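Local atomic coordinates of PfkB (Polaromonas sp. JS666, PDB entry 4DU5), a protein that probably transfers a phosphoryl group from ATP to a sugar or related small molecule. Residues V187-N192 and D216-G221; P220-G225 and V249-G254. All coordinates share one frame; numbering follows the deposited sequence.

Interaction 1. Residues V187-N192 and D216-G221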
loop_
_atom_site.group_PDB
_atom_site.type_symbol
_atom_site.label_atom_id
_atom_site.label_comp_id
_atom_site.label_asym_id
_atom_site.label_seq_id
_atom_site.Cartn_x
_atom_site.Cartn_y
_atom_site.Cartn_z
ATOM N N VAL A 187 34.975 -3.282 -3.512
ATOM C CA VAL A 187 33.677 -2.792 -3.930
ATOM C C VAL A 187 33.224 -3.399 -5.241
ATOM O O VAL A 187 33.953 -3.404 -6.219
ATOM C CB VAL A 187 33.658 -1.253 -4.043
ATOM C CG1 VAL A 187 32.421 -0.764 -4.781
ATOM C CG2 VAL A 187 33.694 -0.653 -2.662
ATOM N N SER A 188 31.990 -3.857 -5.246
ATOM C CA SER A 188 31.350 -4.473 -6.361
ATOM C C SER A 188 30.271 -3.538 -6.887
ATOM O O SER A 188 29.487 -2.981 -6.116
ATOM C CB SER A 188 30.632 -5.683 -5.802
ATOM O OG SER A 188 31.044 -6.828 -6.466
ATOM N N PHE A 189 30.160 -3.420 -8.197
ATOM C CA PHE A 189 29.079 -2.639 -8.760
ATOM C C PHE A 189 28.343 -3.379 -9.836
ATOM O O PHE A 189 28.921 -3.887 -10.765
ATOM C CB PHE A 189 29.593 -1.304 -9.280
ATOM C CG PHE A 189 28.517 -0.386 -9.767
ATOM C CD1 PHE A 189 27.375 -0.145 -9.001
ATOM C CD2 PHE A 189 28.657 0.274 -10.991
ATOM C CE1 PHE A 189 26.375 0.725 -9.471
ATOM C CE2 PHE A 189 27.663 1.128 -11.479
ATOM C CZ PHE A 189 26.532 1.367 -10.721
ATOM N N ASP A 190 27.038 -3.429 -9.688
ATOM C CA ASP A 190 26.167 -3.991 -10.688
ATOM C C ASP A 190 25.288 -2.872 -11.269
ATOM O O ASP A 190 24.355 -2.436 -10.613
ATOM C CB ASP A 190 25.303 -5.090 -10.075
ATOM C CG ASP A 190 24.293 -5.643 -11.061
ATOM O OD1 ASP A 190 24.315 -5.206 -12.244
ATOM O OD2 ASP A 190 23.481 -6.525 -10.667
ATOM N N PRO A 191 25.579 -2.426 -12.512
ATOM C CA PRO A 191 24.894 -1.282 -13.138
ATOM C C PRO A 191 23.485 -1.588 -13.625
ATOM O O PRO A 191 23.223 -1.544 -14.832
ATOM C CB PRO A 191 25.783 -0.954 -14.335
ATOM C CG PRO A 191 26.489 -2.192 -14.648
ATOM C CD PRO A 191 26.631 -2.982 -13.389
ATOM N N ASN A 192 22.582 -1.900 -12.705
ATOM C CA ASN A 192 21.184 -2.141 -13.052
ATOM C C ASN A 192 20.533 -0.909 -13.638
ATOM O O ASN A 192 20.782 0.200 -13.170
ATOM C CB ASN A 192 20.427 -2.485 -11.789
ATOM C CG ASN A 192 20.522 -3.927 -11.448
ATOM O OD1 ASN A 192 20.088 -4.790 -12.226
ATOM N ND2 ASN A 192 21.076 -4.221 -10.282
ATOM N N ASP A 216 35.720 -1.636 -7.763
ATOM C CA ASP A 216 36.780 -2.531 -8.235
ATOM C C ASP A 216 36.242 -3.503 -9.282
ATOM O O ASP A 216 36.903 -3.764 -10.266
ATOM C CB ASP A 216 37.417 -3.299 -7.066
ATOM C CG ASP A 216 37.805 -2.384 -5.902
ATOM O OD1 ASP A 216 38.477 -1.365 -6.170
ATOM O OD2 ASP A 216 37.441 -2.670 -4.731
ATOM N N TRP A 217 35.049 -4.041 -9.050
ATOM C CA TRP A 217 34.451 -5.048 -9.953
ATOM C C TRP A 217 33.125 -4.570 -10.527
ATOM O O TRP A 217 32.185 -4.289 -9.792
ATOM C CB TRP A 217 34.230 -6.418 -9.271
ATOM C CG TRP A 217 35.273 -6.838 -8.283
ATOM C CD1 TRP A 217 36.596 -6.570 -8.338
ATOM C CD2 TRP A 217 35.072 -7.639 -7.120
ATOM N NE1 TRP A 217 37.242 -7.131 -7.263
ATOM C CE2 TRP A 217 36.325 -7.790 -6.497
ATOM C CE3 TRP A 217 33.951 -8.237 -6.535
ATOM C CZ2 TRP A 217 36.502 -8.517 -5.335
ATOM C CZ3 TRP A 217 34.120 -8.951 -5.349
ATOM C CH2 TRP A 217 35.392 -9.098 -4.774
ATOM N N VAL A 218 33.043 -4.498 -11.846
ATOM C CA VAL A 218 31.828 -4.043 -12.487
ATOM C C VAL A 218 31.152 -5.225 -13.158
ATOM O O VAL A 218 31.807 -5.991 -13.848
ATOM C CB VAL A 218 32.134 -2.869 -13.420
ATOM C CG1 VAL A 218 30.854 -2.241 -13.973
ATOM C CG2 VAL A 218 32.901 -1.815 -12.623
ATOM N N LEU A 219 29.854 -5.385 -12.927
ATOM C CA LEU A 219 29.115 -6.571 -13.362
ATOM C C LEU A 219 28.002 -6.338 -14.390
ATOM O O LEU A 219 26.859 -6.684 -14.142
ATOM C CB LEU A 219 28.514 -7.243 -12.137
ATOM C CG LEU A 219 29.260 -8.354 -11.442
ATOM C CD1 LEU A 219 30.753 -8.345 -11.653
ATOM C CD2 LEU A 219 28.946 -8.174 -10.014
ATOM N N PRO A 220 28.323 -5.770 -15.550
ATOM C CA PRO A 220 27.239 -5.436 -16.488
ATOM C C PRO A 220 26.735 -6.565 -17.356
ATOM O O PRO A 220 27.462 -7.515 -17.661
ATOM C CB PRO A 220 27.879 -4.409 -17.401
ATOM C CG PRO A 220 29.336 -4.798 -17.386
ATOM C CD PRO A 220 29.620 -5.237 -15.986
ATOM N N GLY A 221 25.478 -6.432 -17.758
ATOM C CA GLY A 221 24.890 -7.230 -18.822
ATOM C C GLY A 221 25.157 -6.512 -20.127
ATOM O O GLY A 221 25.194 -5.281 -20.157
HETATM O O HOH W 1 23.958 -4.553 -15.557
#
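With its CG anti to its carbonyl carbon (chi1 -49°), Asp216 can turn its carboxylate to Val187, and the similar torsion of Trp217 (chi1 -36°) sets the indole beside Val187 and Ser188. Asp216 OD2 receives Val187 N at 2.8 Å, from the anti side and well out of the carboxylate plane. Asp216 N donates in turn to Val187 O (2.9 Å), so this one residue serves both polar backbone atoms of the valine; a short acid suits the place because its carboxylate stands in for a strand carbonyl. Were Asp216 an alanine, Val187 N would probably lose its acceptor and Arg181, salt-bridged to OD1, its acidic mate. Val187 O also accepts from Trp217 N and lies over one face of the indole, toward its rim. Phe189 N then binds Trp217 O at 2.7 Å, and Phe189 O takes Leu219 N at 2.8 Å. This parallel ladder joins the two strands of a beta-alpha-beta crossover, with helix 201-212 between them, in the central sheet of the kinase. Ser188 and Trp217 share one face of it, where OG approaches CE3 obliquely; helix 283-296 packs there. Phe189 and Val218 occupy the other. Beyond the ladder the two proline rings cross, Pro191 CG lying 3.8 Å from Pro220 CB, while a water accepts from Gly221 N and donates weakly to Asp190 OD1 and Pro191 O.

Interaction 2. Residues P220-G225 and V249-G254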
loop_
_atom_site.group_PDB
_atom_site.type_symbol
_atom_site.label_atom_id
_atom_site.label_comp_id
_atom_site.label_asym_id
_atom_site.label_seq_id
_atom_site.Cartn_x
_atom_site.Cartn_y
_atom_site.Cartn_z
ATOM N N PRO A 220 28.323 -5.770 -15.550
ATOM C CA PRO A 220 27.239 -5.436 -16.488
ATOM C C PRO A 220 26.735 -6.565 -17.356
ATOM O O PRO A 220 27.462 -7.515 -17.661
ATOM C CB PRO A 220 27.879 -4.409 -17.401
ATOM C CG PRO A 220 29.336 -4.798 -17.386
ATOM C CD PRO A 220 29.620 -5.237 -15.986
ATOM N N GLY A 221 25.478 -6.432 -17.758
ATOM C CA GLY A 221 24.890 -7.230 -18.822
ATOM C C GLY A 221 25.157 -6.512 -20.127
ATOM O O GLY A 221 25.194 -5.281 -20.157
HETATM N N MSE A 222 25.388 -7.296 -21.183
HETATM C CA MSE A 222 25.589 -6.824 -22.560
HETATM C C MSE A 222 24.634 -5.715 -22.972
HETATM O O MSE A 222 25.084 -4.700 -23.479
HETATM C CB MSE A 222 25.372 -7.980 -23.538
HETATM C CG MSE A 222 26.504 -8.271 -24.520
HETATM SE SE MSE A 222 27.786 -6.846 -24.902
HETATM C CE MSE A 222 26.693 -5.746 -26.138
ATOM N N GLU A 223 23.324 -5.936 -22.770
ATOM C CA GLU A 223 22.264 -4.986 -23.127
ATOM C C GLU A 223 22.473 -3.651 -22.431
ATOM O O GLU A 223 22.528 -2.598 -23.081
ATOM C CB GLU A 223 20.870 -5.511 -22.745
ATOM C CG GLU A 223 20.589 -7.029 -22.926
ATOM C CD GLU A 223 19.143 -7.433 -22.497
ATOM O OE1 GLU A 223 18.515 -6.733 -21.649
ATOM O OE2 GLU A 223 18.634 -8.456 -23.020
ATOM N N GLU A 224 22.575 -3.706 -21.106
ATOM C CA GLU A 224 22.871 -2.537 -20.282
ATOM C C GLU A 224 24.160 -1.883 -20.771
ATOM O O GLU A 224 24.214 -0.675 -20.957
ATOM C CB GLU A 224 23.021 -2.917 -18.804
ATOM C CG GLU A 224 21.747 -3.387 -18.103
ATOM C CD GLU A 224 21.309 -4.792 -18.508
ATOM O OE1 GLU A 224 22.188 -5.674 -18.704
ATOM O OE2 GLU A 224 20.075 -5.006 -18.646
ATOM N N GLY A 225 25.188 -2.691 -20.996
ATOM C CA GLY A 225 26.478 -2.195 -21.447
ATOM C C GLY A 225 26.421 -1.445 -22.760
ATOM O O GLY A 225 27.120 -0.458 -22.937
ATOM N N VAL A 249 36.085 -6.453 -14.952
ATOM C CA VAL A 249 34.744 -6.405 -15.493
ATOM C C VAL A 249 34.342 -7.816 -15.907
ATOM O O VAL A 249 35.115 -8.539 -16.550
ATOM C CB VAL A 249 34.636 -5.469 -16.682
ATOM C CG1 VAL A 249 33.165 -5.301 -17.075
ATOM C CG2 VAL A 249 35.275 -4.116 -16.352
ATOM N N VAL A 250 33.138 -8.204 -15.501
ATOM C CA VAL A 250 32.540 -9.450 -15.911
ATOM C C VAL A 250 31.259 -9.038 -16.589
ATOM O O VAL A 250 30.339 -8.544 -15.918
ATOM C CB VAL A 250 32.156 -10.326 -14.725
ATOM C CG1 VAL A 250 31.670 -11.651 -15.222
ATOM C CG2 VAL A 250 33.329 -10.519 -13.784
ATOM N N VAL A 251 31.200 -9.242 -17.911
ATOM C CA VAL A 251 30.033 -8.878 -18.723
ATOM C C VAL A 251 29.179 -10.122 -18.899
ATOM O O VAL A 251 29.682 -11.126 -19.361
ATOM C CB VAL A 251 30.458 -8.356 -20.117
ATOM C CG1 VAL A 251 29.252 -8.016 -20.947
ATOM C CG2 VAL A 251 31.406 -7.159 -20.001
ATOM N N LYS A 252 27.905 -10.072 -18.514
ATOM C CA LYS A 252 27.055 -11.270 -18.545
ATOM C C LYS A 252 26.463 -11.385 -19.914
ATOM O O LYS A 252 26.020 -10.365 -20.482
ATOM C CB LYS A 252 25.899 -11.184 -17.546
ATOM C CG LYS A 252 26.226 -10.596 -16.187
ATOM C CD LYS A 252 24.957 -10.016 -15.597
ATOM C CE LYS A 252 25.258 -9.165 -14.396
ATOM N NZ LYS A 252 24.124 -8.281 -14.143
ATOM N N LEU A 253 26.408 -12.616 -20.440
ATOM C CA LEU A 253 25.917 -12.828 -21.826
ATOM C C LEU A 253 24.653 -13.690 -22.022
ATOM O O LEU A 253 24.335 -14.071 -23.138
ATOM C CB LEU A 253 27.064 -13.318 -22.730
ATOM C CG LEU A 253 28.356 -12.490 -22.686
ATOM C CD1 LEU A 253 29.583 -13.252 -23.195
ATOM C CD2 LEU A 253 28.165 -11.206 -23.433
ATOM N N GLY A 254 23.912 -13.991 -20.974
ATOM C CA GLY A 254 22.736 -14.858 -21.145
ATOM C C GLY A 254 23.143 -16.320 -21.108
ATOM O O GLY A 254 24.039 -16.682 -20.330
#
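The Pro220 ring lies across the side chains of Val249 and Val251, meeting each at about a right angle. Its CD is 3.7 Å from Val249 CG1, and its CG is 4.1 Å from Val251 CG2. Alternate residues of a strand face the same way, so these two branched side chains form a compact apolar surface for the proline ring, whose carbons suit it. The ring also sets CD against Val250 O, and the proline nitrogen, lacking a hydrogen, makes no bond to that oxygen.

Just beyond, the backbones join at a single bridge between Gly221 and Lys252. Lys252 N gives its hydrogen to Pro220 O at 2.7 Å, and Met222 N reaches Lys252 O at 3.2 Å. Lys252 turns CG beside its own backbone N (chi1 -41°) and extends from there, which lays its first methylenes past Pro220 O; the amino group makes a weak, long ion pair with Asp190. Met222, a selenomethionine here, has a bent chain that crosses Leu253 obliquely, CG against CD2 at 3.5 Å, while SE lies 4.4 Å from Val251 CG1.

Gly221 is the N-cap of helix 222-229, its O taking Gly225 N at 2.7 Å. As Glu224 is placed, a beta carbon on Gly221 would probably run into OE1, so the missing side chain leaves room for that carboxylate in the first turn.

The contact thus seats the start of helix 222-229 against the end of strand 248-252. Helix 234-243 covers the strand on the side of Val249, Val251 and Leu253, whereas Val250 and Lys252 meet Phe287 of helix 283-296.

How the interactions relate
Pro220 and Gly221 belong to both contacts, whose centres are about 9 Å apart: the chain leaves strand 217-218 in interaction 1 and enters helix 222-229 in interaction 2. The strands 186-190, 217-218 and 248-252 are successive neighbours in one parallel part of the sheet, and a probable hydrogen bond from Val250 N to Val218 O (3.1 Å) ties the two contacts together. Near the C-terminal ends of strands 186-190 and 248-252, Asp190 OD1 and Lys252 NZ stand 3.6 Å apart, a long and weak pairing that passes Leu219. In ribokinase-like kinases the nucleotide and substrate sites lie at the C-terminal edge of this sheet, so the loops leaving these strands are probably near them.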